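Local coordinates for protein extracellular endo-alpha-(1->5)-L-arabinanase 1 (Bacillus subtilis, PDB 1UV4) that cleaves internal alpha-1,5-L-arabinofuranosidic linkages of linear and branched sugar-beet arabinan during plant cell-wall degradation, as a secreted, calcium-binding glycoside hydrolase of family 43, at residues 143-148 against 157-162; 32-37 against 51-56; 248-253 against 266-271; 16-21 against 107-112. All coordinates share one frame; numbering follows the deposited sequence.

Contact 1. Residues 143-148 against 157-162; sequences NPWLAF and LTKLDK
Trp145 and Lys159 face each other across an antiparallel beta hairpin in one blade of the family 43 five-bladed propeller. They form a non-hydrogen-bonded pair. Lys159 CB lies over the six-membered ring of Trp145, 3.8 Å from its centroid and 4° off the ring normal, a CH-pi contact. Lys159 CG is anti to its backbone N (chi1 -169°), and the chain continues across the indole to CD, which meets CZ2. The chain bends at its last torsion. There a water accepts from Lys159 NZ and donates to both Pro144 O and Leu160 O. On the same side of the sheet Leu157 CG reaches Trp145 CE3 at 3.7 Å. The backbone is joined at Leu146 and Thr158: Leu146 N gives a nearly straight bond of 2.7 Å to Thr158 O, and Thr158 N returns one of 2.9 Å to Leu146 O. Leu160 N adds a bond of 3.0 Å to Pro144 O. On the other side Leu160 CD1 packs 3.9 Å from Leu146 CB. Trp145 NE1 is held by Asp139. Strand 135-138 flanks strand 144-148, while strand 170-175 pairs with strand 155-160. Tyr88 of strand 84-91 packs on Leu146 and Leu160.

Contact 2. Residues 32-37 against 51-56; sequences TEERGL and QKSIFT
Leu37 CG and Phe55 CG both stand anti to their own carbonyl carbons (chi1 -64° and -53°), and the two side chains lie side by side, pointing the same way. Leu37 CD1 then meets the ring at Phe55 CE2, 3.9 Å away. Ile54 CG2 sits over the centre of one face of that ring. Trp62 meets Phe55 edge-to-face, and Leu37 and Ile54 also touch Leu87 of strand 84-91. This is where the third and fourth strands of a propeller blade, 37-42 and 49-54, start to pair. Leu37 and Ile54 form an antiparallel hydrogen-bonded pair: Leu37 N binds Ile54 O at 2.9 Å, and Ile54 N binds Leu37 O at 3.1 Å. Just before it, Gly36 CA comes to 3.2 Å from Ile54 O in a CA-H...O contact. Gly36 CA also lies 3.5 Å from Phe55 O, and Gly36 has a positive phi (89°). The solvent-facing side is polar and bridged by water. One water donates to Glu34 OE1 at 2.6 Å and to Arg35 O, and is also bonded to Ser53 OG. A second accepts from Arg35 NH1 in the guanidinium plane and donates to Thr56 O at 2.7 Å. Arg35 CD rests against the same Thr56 O. The contact thus pairs a largely apolar side with an outer side where the charged groups of Glu34 and Arg35 reach the facing segment through solvent.

Contact 3. Residues 248-253 against 266-271; sequences DQWKGP and RHAYDA. With EDO (1,2-ethanediol), chain E.
Asp270 OD1 accepts two N-H groups, one from Gln249 NE2 at 3.0 Å and one from the backbone N of Asn272. The Gln249 chain is extended, with CG anti to its backbone N (chi1 178°). Its amide meets the oxygen from above the carboxylate plane, 38° out of it, while OD1 stays close to the plane of the amide. The bond lies at the open end of a beta hairpin, strands 250-259 and 263-270, in one blade of the propeller. Trp250 and Asp270 form a non-hydrogen-bonded pair. Trp250 CZ3 comes to 3.4 Å from Asp270 CB, and the oxygen gripped by Gln249 lies over one indole face, toward the rim. Gln249 CG lies over that face too. Ala268 CB packs against Trp250 CE3. Next along, Lys251 N bonds Tyr269 O, and Tyr269 N returns a straight bond of 2.8 Å to Lys251 O. That carbonyl oxygen also lies in the plane of the Tyr269 ring, at its edge beside CD1. The chain turns a corner at Gly252, whose phi is positive. Beyond it, Pro253 CA makes a CA-H...O contact of 3.3 Å with His267 O. His267 reaches toward the catalytic centre: its ND1 bonds the backbone N of Asp14, the inferred proton acceptor, and its NE2 bonds Thr212 OG1. Beside Trp250 CB lies a 1,2-ethanediol, probably from the crystallisation liquor. It bonds Asp244 OD2, and its O1, in plane at the guanidinium edge, accepts hydrogen bonds of 3.0 Å from both Arg266 NE and Arg266 NH2.

Contact 4. Residues 16-21 against 107-112; sequences TMIKEG and TSISSG. With EDO (1,2-ethanediol), chain G.
Glu20 accepts two backbone N-H groups of the loop at 108-110, and these hydrogen bonds carry the polar side of the contact. Glu20 OE2 takes Ile109 N at 2.8 Å, and Glu20 OE1 takes Ser110 N at 3.0 Å. Each oxygen uses its syn lone pair. The Glu20 chain is extended, with CG anti to the backbone N (chi1 177°), and it reaches from strand 16-20 to the loop. Within the loop, Ser108 OG accepts from Ser111 N at 3.1 Å, an ST motif, and Ser111 OG bonds Ser108 O. The apolar part is one pair. Ile18 CG2 meets Ile109 CD1 at 3.4 Å, tighter than usual for two carbons. Tyr85 and Ile78 of the next blade of the propeller touch both isoleucines. On another side of Ile18 a 1,2-ethanediol, probably from the crystallisation liquor, lies with C1 3.5 Å from Ile18 CD1. The contact joins the first strand of one blade to the loop between the last two strands of the next. One carboxylate meets two successive N-H groups where residues 109-111 take helical backbone angles without regular helical bonds. These groups, with a weak hydrogen bond between Glu20 OE2 and Tyr85 OH, would probably stabilise its negative charge.

Overall arrangement
All four contacts lie in one five-bladed propeller, and none touches another. Contacts 2 and 4 are closest, with nearest atoms about 6 Å apart. Both reach the sheet of strands 16-20, 23-29, 37-42 and 49-54, and contact 2 is nested in the loop that contact 4 closes. Contacts 1 and 3 lie on opposite sides of the chain's centre, their own centres 31 Å apart. Contact 3 reaches the inferred catalytic pair: the His267 side chain is about 3 Å from that of Asp14 and about 5 Å from that of Glu185. The side chains of His267, Leu146, Ile18 and Leu37 lie about 8, 9, 9 and 10 Å from a bound calcium ion.

Contact 1. Residues 143-148 against 157-162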
loop_
_atom_site.group_PDB
_atom_site.type_symbol
_atom_site.label_atom_id
_atom_site.label_comp_id
_atom_site.label_asym_id
_atom_site.label_seq_id
_atom_site.Cartn_x
_atom_site.Cartn_y
_atom_site.Cartn_z
ATOM N N ASN A 143 9.377 12.614 10.892
ATOM C CA ASN A 143 10.343 11.562 10.666
ATOM C C ASN A 143 9.726 10.260 10.157
ATOM O O ASN A 143 8.601 9.924 10.499
ATOM C CB ASN A 143 11.113 11.333 11.936
ATOM C CG ASN A 143 11.901 12.562 12.348
ATOM O OD1 ASN A 143 12.466 13.318 11.517
ATOM N ND2 ASN A 143 11.967 12.779 13.646
ATOM N N PRO A 144 10.452 9.559 9.292
ATOM C CA PRO A 144 9.900 8.417 8.575
ATOM C C PRO A 144 9.744 7.113 9.361
ATOM O O PRO A 144 10.632 6.738 10.134
ATOM C CB PRO A 144 10.897 8.236 7.424
ATOM C CG PRO A 144 12.229 8.672 8.001
ATOM C CD PRO A 144 11.845 9.830 8.872
ATOM N N TRP A 145 8.684 6.394 9.038
ATOM C CA TRP A 145 8.363 5.074 9.546
ATOM C C TRP A 145 7.800 4.268 8.375
ATOM O O TRP A 145 7.275 4.814 7.404
ATOM C CB TRP A 145 7.278 5.151 10.628
ATOM C CG TRP A 145 7.663 5.779 11.915
ATOM C CD1 TRP A 145 7.937 7.070 12.145
ATOM C CD2 TRP A 145 7.740 5.115 13.189
ATOM N NE1 TRP A 145 8.217 7.282 13.474
ATOM C CE2 TRP A 145 8.085 6.086 14.143
ATOM C CE3 TRP A 145 7.544 3.779 13.616
ATOM C CZ2 TRP A 145 8.274 5.776 15.498
ATOM C CZ3 TRP A 145 7.682 3.498 14.963
ATOM C CH2 TRP A 145 8.067 4.487 15.878
ATOM N N LEU A 146 7.884 2.961 8.512
ATOM C CA LEU A 146 7.370 2.039 7.463
ATOM C C LEU A 146 6.376 1.048 8.062
ATOM O O LEU A 146 6.698 0.355 9.028
ATOM C CB LEU A 146 8.516 1.246 6.827
ATOM C CG LEU A 146 8.136 0.367 5.605
ATOM C CD1 LEU A 146 7.964 1.204 4.380
ATOM C CD2 LEU A 146 9.214 -0.759 5.434
ATOM N N ALA A 147 5.179 1.005 7.487
ATOM C CA ALA A 147 4.212 -0.063 7.810
ATOM C C ALA A 147 4.183 -1.058 6.652
ATOM O O ALA A 147 4.509 -0.750 5.510
ATOM C CB ALA A 147 2.873 0.507 8.062
ATOM N N PHE A 148 3.841 -2.293 6.967
ATOM C CA PHE A 148 3.710 -3.330 5.947
ATOM C C PHE A 148 2.952 -4.514 6.498
ATOM O O PHE A 148 2.645 -4.612 7.652
ATOM C CB PHE A 148 5.080 -3.767 5.405
ATOM C CG PHE A 148 5.929 -4.510 6.413
ATOM C CD1 PHE A 148 6.789 -3.813 7.244
ATOM C CD2 PHE A 148 5.824 -5.879 6.563
ATOM C CE1 PHE A 148 7.543 -4.465 8.152
ATOM C CE2 PHE A 148 6.590 -6.552 7.503
ATOM C CZ PHE A 148 7.457 -5.835 8.297
ATOM N N LEU A 157 5.034 -2.448 11.847
ATOM C CA LEU A 157 5.514 -1.067 11.810
ATOM C C LEU A 157 6.942 -0.972 12.363
ATOM O O LEU A 157 7.229 -1.531 13.386
ATOM C CB LEU A 157 4.585 -0.181 12.614
ATOM C CG LEU A 157 4.944 1.285 12.752
ATOM C CD1 LEU A 157 4.707 2.015 11.469
ATOM C CD2 LEU A 157 4.170 1.921 13.930
ATOM N N THR A 158 7.815 -0.279 11.625
ATOM C CA THR A 158 9.141 0.020 12.111
ATOM C C THR A 158 9.465 1.490 11.817
ATOM O O THR A 158 9.085 2.042 10.788
ATOM C CB THR A 158 10.203 -0.907 11.464
ATOM O OG1 THR A 158 11.514 -0.571 11.927
ATOM C CG2 THR A 158 10.211 -0.752 9.952
ATOM N N LYS A 159 10.256 2.059 12.697
ATOM C CA LYS A 159 10.864 3.365 12.449
ATOM C C LYS A 159 11.904 3.158 11.359
ATOM O O LYS A 159 12.465 2.044 11.165
ATOM C CB LYS A 159 11.500 3.946 13.717
ATOM C CG LYS A 159 11.934 5.412 13.628
ATOM C CD LYS A 159 12.256 5.970 15.030
ATOM C CE LYS A 159 12.970 7.303 14.937
ATOM N NZ LYS A 159 12.133 8.362 14.431
ATOM N N LEU A 160 12.220 4.223 10.643
ATOM C CA LEU A 160 13.263 4.222 9.637
ATOM C C LEU A 160 14.350 5.221 9.997
ATOM O O LEU A 160 14.104 6.279 10.563
ATOM C CB LEU A 160 12.690 4.605 8.266
ATOM C CG LEU A 160 11.679 3.632 7.659
ATOM C CD1 LEU A 160 11.003 4.283 6.436
ATOM C CD2 LEU A 160 12.301 2.327 7.296
ATOM N N ASP A 161 15.584 4.910 9.598
ATOM C CA ASP A 161 16.665 5.859 9.720
ATOM C C ASP A 161 16.470 6.915 8.633
ATOM O O ASP A 161 16.349 6.579 7.465
ATOM C CB ASP A 161 17.986 5.112 9.552
ATOM C CG ASP A 161 19.178 5.974 9.727
ATOM O OD1 ASP A 161 19.393 6.897 8.905
ATOM O OD2 ASP A 161 20.006 5.780 10.631
ATOM N N LYS A 162 16.464 8.192 9.007
ATOM C CA LYS A 162 16.085 9.234 8.046
ATOM C C LYS A 162 17.180 9.437 6.992
ATOM O O LYS A 162 16.891 9.896 5.893
ATOM C CB LYS A 162 15.738 10.546 8.768
ATOM C CG LYS A 162 16.864 11.169 9.522
ATOM C CD LYS A 162 16.354 11.812 10.819
ATOM C CE LYS A 162 15.941 13.261 10.639
ATOM N NZ LYS A 162 16.933 14.192 11.303
HETATM O O HOH W 1 10.562 11.073 15.352
HETATM O O HOH W 2 12.418 8.265 11.630
#

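Contact 2. Residues 32-37 against 51-56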
loop_
_atom_site.group_PDB
_atom_site.type_symbol
_atom_site.label_atom_id
_atom_site.label_comp_id
_atom_site.label_asym_id
_atom_site.label_seq_id
_atom_site.Cartn_x
_atom_site.Cartn_y
_atom_site.Cartn_z
ATOM N N THR A 32 0.700 -9.523 -14.249
ATOM C CA THR A 32 1.244 -10.821 -13.883
ATOM C C THR A 32 2.163 -11.408 -14.955
ATOM O O THR A 32 3.182 -12.039 -14.623
ATOM C CB THR A 32 0.116 -11.829 -13.573
ATOM O OG1 THR A 32 -0.556 -11.417 -12.379
ATOM C CG2 THR A 32 0.686 -13.228 -13.233
ATOM N N GLU A 33 1.828 -11.144 -16.212
ATOM C CA GLU A 33 2.578 -11.660 -17.361
ATOM C C GLU A 33 3.785 -10.766 -17.732
ATOM O O GLU A 33 4.418 -10.991 -18.771
ATOM C CB GLU A 33 1.638 -11.815 -18.572
ATOM C CG GLU A 33 1.399 -10.516 -19.332
ATOM C CD GLU A 33 -0.040 -10.278 -19.790
ATOM O OE1 GLU A 33 -0.676 -11.200 -20.349
ATOM O OE2 GLU A 33 -0.531 -9.140 -19.582
ATOM N N GLU A 34 4.120 -9.787 -16.889
ATOM C CA GLU A 34 5.259 -8.902 -17.136
ATOM C C GLU A 34 6.131 -8.746 -15.921
ATOM O O GLU A 34 5.743 -9.039 -14.751
ATOM C CB GLU A 34 4.808 -7.514 -17.614
ATOM C CG GLU A 34 4.086 -7.563 -18.955
ATOM C CD GLU A 34 3.591 -6.222 -19.502
ATOM O OE1 GLU A 34 3.773 -5.155 -18.881
ATOM O OE2 GLU A 34 3.002 -6.262 -20.607
ATOM N N ARG A 35 7.302 -8.196 -16.199
ATOM C CA ARG A 35 8.263 -7.869 -15.161
ATOM C C ARG A 35 8.011 -6.516 -14.588
ATOM O O ARG A 35 7.623 -5.607 -15.314
ATOM C CB ARG A 35 9.699 -7.901 -15.731
ATOM C CG ARG A 35 10.116 -9.280 -16.239
ATOM C CD ARG A 35 11.588 -9.322 -16.655
ATOM N NE ARG A 35 11.973 -10.588 -17.294
ATOM C CZ ARG A 35 12.086 -10.782 -18.615
ATOM N NH1 ARG A 35 11.928 -9.786 -19.483
ATOM N NH2 ARG A 35 12.406 -11.990 -19.091
ATOM N N GLY A 36 8.268 -6.363 -13.294
ATOM C CA GLY A 36 8.337 -5.059 -12.680
ATOM C C GLY A 36 7.057 -4.481 -12.128
ATOM O O GLY A 36 6.167 -5.218 -11.669
ATOM N N LEU A 37 7.021 -3.152 -12.130
ATOM C CA LEU A 37 5.964 -2.345 -11.540
ATOM C C LEU A 37 5.273 -1.553 -12.635
ATOM O O LEU A 37 5.928 -0.963 -13.510
ATOM C CB LEU A 37 6.502 -1.365 -10.521
ATOM C CG LEU A 37 7.117 -2.034 -9.323
ATOM C CD1 LEU A 37 7.987 -1.027 -8.553
ATOM C CD2 LEU A 37 6.051 -2.640 -8.462
ATOM N N GLN A 51 2.785 3.746 -19.067
ATOM C CA GLN A 51 4.184 4.093 -19.319
ATOM C C GLN A 51 5.055 2.851 -19.255
ATOM O O GLN A 51 4.621 1.790 -18.793
ATOM C CB GLN A 51 4.647 5.059 -18.227
ATOM C CG GLN A 51 3.756 6.297 -18.045
ATOM C CD GLN A 51 3.609 7.097 -19.332
ATOM O OE1 GLN A 51 2.540 7.074 -19.963
ATOM N NE2 GLN A 51 4.658 7.807 -19.721
ATOM N N LYS A 52 6.309 2.979 -19.687
ATOM C CA LYS A 52 7.288 1.929 -19.451
ATOM C C LYS A 52 7.335 1.589 -17.975
ATOM O O LYS A 52 7.401 2.444 -17.130
ATOM C CB LYS A 52 8.690 2.274 -19.952
ATOM C CG LYS A 52 9.585 1.001 -20.083
ATOM C CD LYS A 52 10.817 1.220 -20.936
ATOM C CE LYS A 52 11.625 -0.054 -21.103
ATOM N NZ LYS A 52 12.838 0.236 -21.928
ATOM N N SER A 53 7.336 0.313 -17.684
ATOM C CA SER A 53 7.364 -0.160 -16.308
ATOM C C SER A 53 8.708 0.117 -15.667
ATOM O O SER A 53 9.693 0.310 -16.357
ATOM C CB SER A 53 7.104 -1.666 -16.265
ATOM O OG SER A 53 5.783 -1.954 -16.698
ATOM N N ILE A 54 8.727 0.120 -14.345
ATOM C CA ILE A 54 9.917 0.161 -13.522
ATOM C C ILE A 54 10.351 -1.291 -13.319
ATOM O O ILE A 54 9.514 -2.133 -13.133
ATOM C CB ILE A 54 9.639 0.923 -12.208
ATOM C CG1 ILE A 54 9.329 2.400 -12.539
ATOM C CG2 ILE A 54 10.855 0.836 -11.307
ATOM C CD1 ILE A 54 8.784 3.193 -11.400
ATOM N N PHE A 55 11.666 -1.561 -13.365
ATOM C CA PHE A 55 12.204 -2.911 -13.223
ATOM C C PHE A 55 11.746 -3.795 -14.400
ATOM O O PHE A 55 11.445 -4.968 -14.214
ATOM C CB PHE A 55 11.890 -3.565 -11.888
ATOM C CG PHE A 55 12.288 -2.736 -10.670
ATOM C CD1 PHE A 55 13.497 -2.070 -10.609
ATOM C CD2 PHE A 55 11.429 -2.620 -9.592
ATOM C CE1 PHE A 55 13.829 -1.308 -9.504
ATOM C CE2 PHE A 55 11.768 -1.849 -8.512
ATOM C CZ PHE A 55 12.963 -1.210 -8.454
ATOM N N THR A 56 11.784 -3.265 -15.624
ATOM C CA THR A 56 11.666 -4.153 -16.788
ATOM C C THR A 56 12.818 -5.168 -16.775
ATOM O O THR A 56 12.683 -6.248 -17.327
ATOM C CB THR A 56 11.658 -3.371 -18.126
ATOM O OG1 THR A 56 12.780 -2.484 -18.228
ATOM C CG2 THR A 56 10.392 -2.538 -18.217
HETATM O O HOH W 3 5.154 -4.473 -16.837
HETATM O O HOH W 4 10.953 -6.976 -19.210
#

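Contact 3. Residues 248-253 against 266-271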
loop_
_atom_site.group_PDB
_atom_site.type_symbol
_atom_site.label_atom_id
_atom_site.label_comp_id
_atom_site.label_asym_id
_atom_site.label_seq_id
_atom_site.Cartn_x
_atom_site.Cartn_y
_atom_site.Cartn_z
ATOM N N ASP A 248 -22.925 -1.627 -6.198
ATOM C CA ASP A 248 -23.509 -2.512 -7.213
ATOM C C ASP A 248 -22.488 -2.826 -8.303
ATOM O O ASP A 248 -22.449 -3.930 -8.840
ATOM C CB ASP A 248 -24.740 -1.883 -7.924
ATOM C CG ASP A 248 -25.903 -1.511 -6.980
ATOM O OD1 ASP A 248 -25.626 -1.133 -5.819
ATOM O OD2 ASP A 248 -27.083 -1.529 -7.365
ATOM N N GLN A 249 -21.762 -1.808 -8.718
ATOM C CA GLN A 249 -20.793 -1.932 -9.807
ATOM C C GLN A 249 -19.381 -2.297 -9.346
ATOM O O GLN A 249 -18.673 -3.075 -10.011
ATOM C CB GLN A 249 -20.691 -0.633 -10.582
ATOM C CG GLN A 249 -19.647 -0.675 -11.706
ATOM C CD GLN A 249 -19.649 0.547 -12.617
ATOM O OE1 GLN A 249 -20.453 1.476 -12.455
ATOM N NE2 GLN A 249 -18.759 0.553 -13.572
ATOM N N TRP A 250 -18.942 -1.726 -8.236
ATOM C CA TRP A 250 -17.545 -1.785 -7.795
ATOM C C TRP A 250 -17.415 -2.741 -6.616
ATOM O O TRP A 250 -17.927 -2.500 -5.543
ATOM C CB TRP A 250 -17.073 -0.396 -7.419
ATOM C CG TRP A 250 -17.016 0.476 -8.618
ATOM C CD1 TRP A 250 -17.812 1.533 -8.868
ATOM C CD2 TRP A 250 -16.110 0.384 -9.724
ATOM N NE1 TRP A 250 -17.499 2.097 -10.079
ATOM C CE2 TRP A 250 -16.455 1.403 -10.627
ATOM C CE3 TRP A 250 -15.054 -0.486 -10.072
ATOM C CZ2 TRP A 250 -15.782 1.600 -11.828
ATOM C CZ3 TRP A 250 -14.393 -0.278 -11.263
ATOM C CH2 TRP A 250 -14.758 0.743 -12.123
ATOM N N LYS A 251 -16.715 -3.851 -6.830
ATOM C CA LYS A 251 -16.595 -4.902 -5.850
ATOM C C LYS A 251 -15.197 -4.916 -5.226
ATOM O O LYS A 251 -14.195 -4.542 -5.854
ATOM C CB LYS A 251 -16.908 -6.259 -6.499
ATOM C CG LYS A 251 -18.231 -6.279 -7.270
ATOM C CD LYS A 251 -19.386 -5.981 -6.364
ATOM C CE LYS A 251 -20.730 -6.295 -6.986
ATOM N NZ LYS A 251 -21.908 -5.770 -6.145
ATOM N N GLY A 252 -15.111 -5.399 -3.999
ATOM C CA GLY A 252 -13.839 -5.656 -3.355
ATOM C C GLY A 252 -12.861 -4.503 -3.306
ATOM O O GLY A 252 -11.666 -4.674 -3.628
ATOM N N PRO A 253 -13.303 -3.329 -2.857
ATOM C CA PRO A 253 -12.365 -2.198 -2.750
ATOM C C PRO A 253 -11.230 -2.490 -1.789
ATOM O O PRO A 253 -11.394 -3.132 -0.775
ATOM C CB PRO A 253 -13.203 -1.061 -2.198
ATOM C CG PRO A 253 -14.300 -1.769 -1.475
ATOM C CD PRO A 253 -14.625 -2.973 -2.317
ATOM N N ARG A 266 -7.707 3.899 -4.491
ATOM C CA ARG A 266 -7.854 2.456 -4.192
ATOM C C ARG A 266 -8.150 1.748 -5.492
ATOM O O ARG A 266 -8.402 2.410 -6.513
ATOM C CB ARG A 266 -9.008 2.212 -3.209
ATOM C CG ARG A 266 -10.378 2.343 -3.752
ATOM C CD ARG A 266 -11.021 3.514 -3.283
ATOM N NE ARG A 266 -12.429 3.703 -3.671
ATOM C CZ ARG A 266 -12.929 4.889 -3.940
ATOM N NH1 ARG A 266 -12.156 5.957 -3.881
ATOM N NH2 ARG A 266 -14.208 5.016 -4.216
ATOM N N HIS A 267 -8.089 0.425 -5.486
ATOM C CA HIS A 267 -8.618 -0.347 -6.608
ATOM C C HIS A 267 -9.991 -0.873 -6.243
ATOM O O HIS A 267 -10.332 -0.980 -5.071
ATOM C CB HIS A 267 -7.673 -1.475 -7.042
ATOM C CG HIS A 267 -7.436 -2.541 -6.003
ATOM N ND1 HIS A 267 -6.203 -2.775 -5.421
ATOM C CD2 HIS A 267 -8.288 -3.446 -5.449
ATOM C CE1 HIS A 267 -6.320 -3.747 -4.525
ATOM N NE2 HIS A 267 -7.576 -4.155 -4.515
ATOM N N ALA A 268 -10.801 -1.208 -7.248
ATOM C CA ALA A 268 -12.040 -1.963 -7.030
ATOM C C ALA A 268 -12.353 -2.652 -8.348
ATOM O O ALA A 268 -11.904 -2.189 -9.421
ATOM C CB ALA A 268 -13.164 -1.075 -6.590
ATOM N N TYR A 269 -13.069 -3.766 -8.283
ATOM C CA TYR A 269 -13.267 -4.647 -9.424
ATOM C C TYR A 269 -14.588 -4.350 -10.122
ATOM O O TYR A 269 -15.659 -4.381 -9.532
ATOM C CB TYR A 269 -13.199 -6.072 -8.948
ATOM C CG TYR A 269 -11.885 -6.457 -8.332
ATOM C CD1 TYR A 269 -11.620 -6.227 -6.968
ATOM C CD2 TYR A 269 -10.865 -6.963 -9.085
ATOM C CE1 TYR A 269 -10.409 -6.603 -6.394
ATOM C CE2 TYR A 269 -9.664 -7.326 -8.527
ATOM C CZ TYR A 269 -9.442 -7.130 -7.179
ATOM O OH TYR A 269 -8.216 -7.544 -6.626
ATOM N N ASP A 270 -14.501 -4.079 -11.425
ATOM C CA ASP A 270 -15.631 -3.550 -12.215
ATOM C C ASP A 270 -16.597 -4.668 -12.689
ATOM O O ASP A 270 -16.293 -5.450 -13.602
ATOM C CB ASP A 270 -15.075 -2.799 -13.427
ATOM C CG ASP A 270 -16.095 -1.891 -14.105
ATOM O OD1 ASP A 270 -17.276 -1.986 -13.834
ATOM O OD2 ASP A 270 -15.743 -1.067 -14.969
ATOM N N ALA A 271 -17.764 -4.731 -12.077
ATOM C CA ALA A 271 -18.778 -5.697 -12.485
ATOM C C ALA A 271 -19.328 -5.430 -13.889
ATOM O O ALA A 271 -19.993 -6.272 -14.466
ATOM C CB ALA A 271 -19.943 -5.750 -11.484
HETATM C C1 EDO E . -15.966 1.256 -4.399
HETATM O O1 EDO E . -14.994 2.140 -3.856
HETATM C C2 EDO E . -17.334 1.892 -4.386
HETATM O O2 EDO E . -17.930 1.744 -3.109
#

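Contact 4. Residues 16-21 against 107-112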
loop_
_atom_site.group_PDB
_atom_site.type_symbol
_atom_site.label_atom_id
_atom_site.label_comp_id
_atom_site.label_asym_id
_atom_site.label_seq_id
_atom_site.Cartn_x
_atom_site.Cartn_y
_atom_site.Cartn_z
ATOM N N THR A 16 -0.629 3.447 -5.808
ATOM C CA THR A 16 -0.139 4.630 -5.094
ATOM C C THR A 16 -0.084 5.720 -6.145
ATOM O O THR A 16 -0.063 5.441 -7.345
ATOM C CB THR A 16 1.232 4.293 -4.484
ATOM O OG1 THR A 16 1.698 5.331 -3.581
ATOM C CG2 THR A 16 2.316 4.174 -5.489
ATOM N N MET A 17 -0.069 6.989 -5.745
ATOM C CA MET A 17 -0.178 8.057 -6.715
ATOM C C MET A 17 0.579 9.256 -6.201
ATOM O O MET A 17 0.620 9.486 -5.012
ATOM C CB MET A 17 -1.660 8.431 -6.908
ATOM C CG MET A 17 -1.922 9.529 -7.966
ATOM S SD MET A 17 -3.680 9.736 -8.369
ATOM C CE MET A 17 -4.190 10.845 -7.103
ATOM N N ILE A 18 1.170 10.050 -7.108
ATOM C CA ILE A 18 1.912 11.258 -6.741
ATOM C C ILE A 18 1.915 12.236 -7.925
ATOM O O ILE A 18 1.853 11.826 -9.055
ATOM C CB ILE A 18 3.324 10.900 -6.258
ATOM C CG1 ILE A 18 4.031 12.077 -5.574
ATOM C CG2 ILE A 18 4.156 10.272 -7.412
ATOM C CD1 ILE A 18 5.253 11.629 -4.748
ATOM N N LYS A 19 1.908 13.517 -7.637
ATOM C CA LYS A 19 1.990 14.586 -8.643
ATOM C C LYS A 19 3.447 14.905 -8.925
ATOM O O LYS A 19 4.248 15.034 -7.990
ATOM C CB LYS A 19 1.297 15.834 -8.098
ATOM C CG LYS A 19 1.111 16.966 -9.115
ATOM C CD LYS A 19 -0.087 16.674 -9.976
ATOM C CE LYS A 19 -0.165 17.562 -11.200
ATOM N NZ LYS A 19 -0.242 19.037 -10.813
ATOM N N GLU A 20 3.797 15.075 -10.201
ATOM C CA GLU A 20 5.097 15.616 -10.592
ATOM C C GLU A 20 4.895 16.588 -11.752
ATOM O O GLU A 20 4.453 16.179 -12.833
ATOM C CB GLU A 20 6.081 14.561 -10.984
ATOM C CG GLU A 20 7.417 15.107 -11.453
ATOM C CD GLU A 20 8.294 13.982 -11.926
ATOM O OE1 GLU A 20 8.177 13.577 -13.092
ATOM O OE2 GLU A 20 9.032 13.440 -11.099
ATOM N N GLY A 21 5.070 17.872 -11.492
ATOM C CA GLY A 21 4.863 18.863 -12.516
ATOM C C GLY A 21 3.399 18.909 -12.926
ATOM O O GLY A 21 2.525 18.929 -12.060
ATOM N N THR A 107 15.245 11.276 -8.659
ATOM C CA THR A 107 14.874 12.679 -8.606
ATOM C C THR A 107 13.844 13.017 -9.656
ATOM O O THR A 107 13.464 14.165 -9.742
ATOM C CB THR A 107 16.098 13.612 -8.763
ATOM O OG1 THR A 107 16.875 13.225 -9.901
ATOM C CG2 THR A 107 17.039 13.472 -7.581
ATOM N N SER A 108 13.398 12.041 -10.445
ATOM C CA SER A 108 12.377 12.310 -11.477
ATOM C C SER A 108 11.641 11.061 -11.946
ATOM O O SER A 108 12.231 10.152 -12.559
ATOM C CB SER A 108 13.006 12.999 -12.692
ATOM O OG SER A 108 12.082 13.085 -13.774
ATOM N N ILE A 109 10.337 11.024 -11.706
ATOM C CA ILE A 109 9.513 9.907 -12.180
ATOM C C ILE A 109 9.361 9.907 -13.708
ATOM O O ILE A 109 9.350 8.849 -14.318
ATOM C CB ILE A 109 8.122 9.940 -11.540
ATOM C CG1 ILE A 109 8.254 9.971 -10.023
ATOM C CG2 ILE A 109 7.306 8.749 -11.996
ATOM C CD1 ILE A 109 6.966 10.464 -9.326
ATOM N N SER A 110 9.219 11.091 -14.297
ATOM C CA SER A 110 9.038 11.211 -15.748
ATOM C C SER A 110 10.276 10.724 -16.510
ATOM O O SER A 110 10.151 10.201 -17.621
ATOM C CB SER A 110 8.645 12.649 -16.176
ATOM O OG SER A 110 9.739 13.543 -16.245
ATOM N N SER A 111 11.459 10.855 -15.893
ATOM C CA SER A 111 12.719 10.450 -16.540
ATOM C C SER A 111 12.849 8.919 -16.504
ATOM O O SER A 111 13.428 8.321 -17.422
ATOM C CB SER A 111 13.944 11.155 -15.900
ATOM O OG SER A 111 14.441 10.437 -14.762
ATOM N N GLY A 112 12.292 8.290 -15.471
ATOM C CA GLY A 112 12.245 6.838 -15.368
ATOM C C GLY A 112 13.544 6.192 -14.900
ATOM O O GLY A 112 13.732 4.992 -15.104
HETATM C C1 EDO G . 2.643 10.364 -2.703
HETATM O O1 EDO G . 1.715 9.334 -2.915
HETATM C C2 EDO G . 1.977 11.558 -2.048
HETATM O O2 EDO G . 2.721 12.719 -2.324
#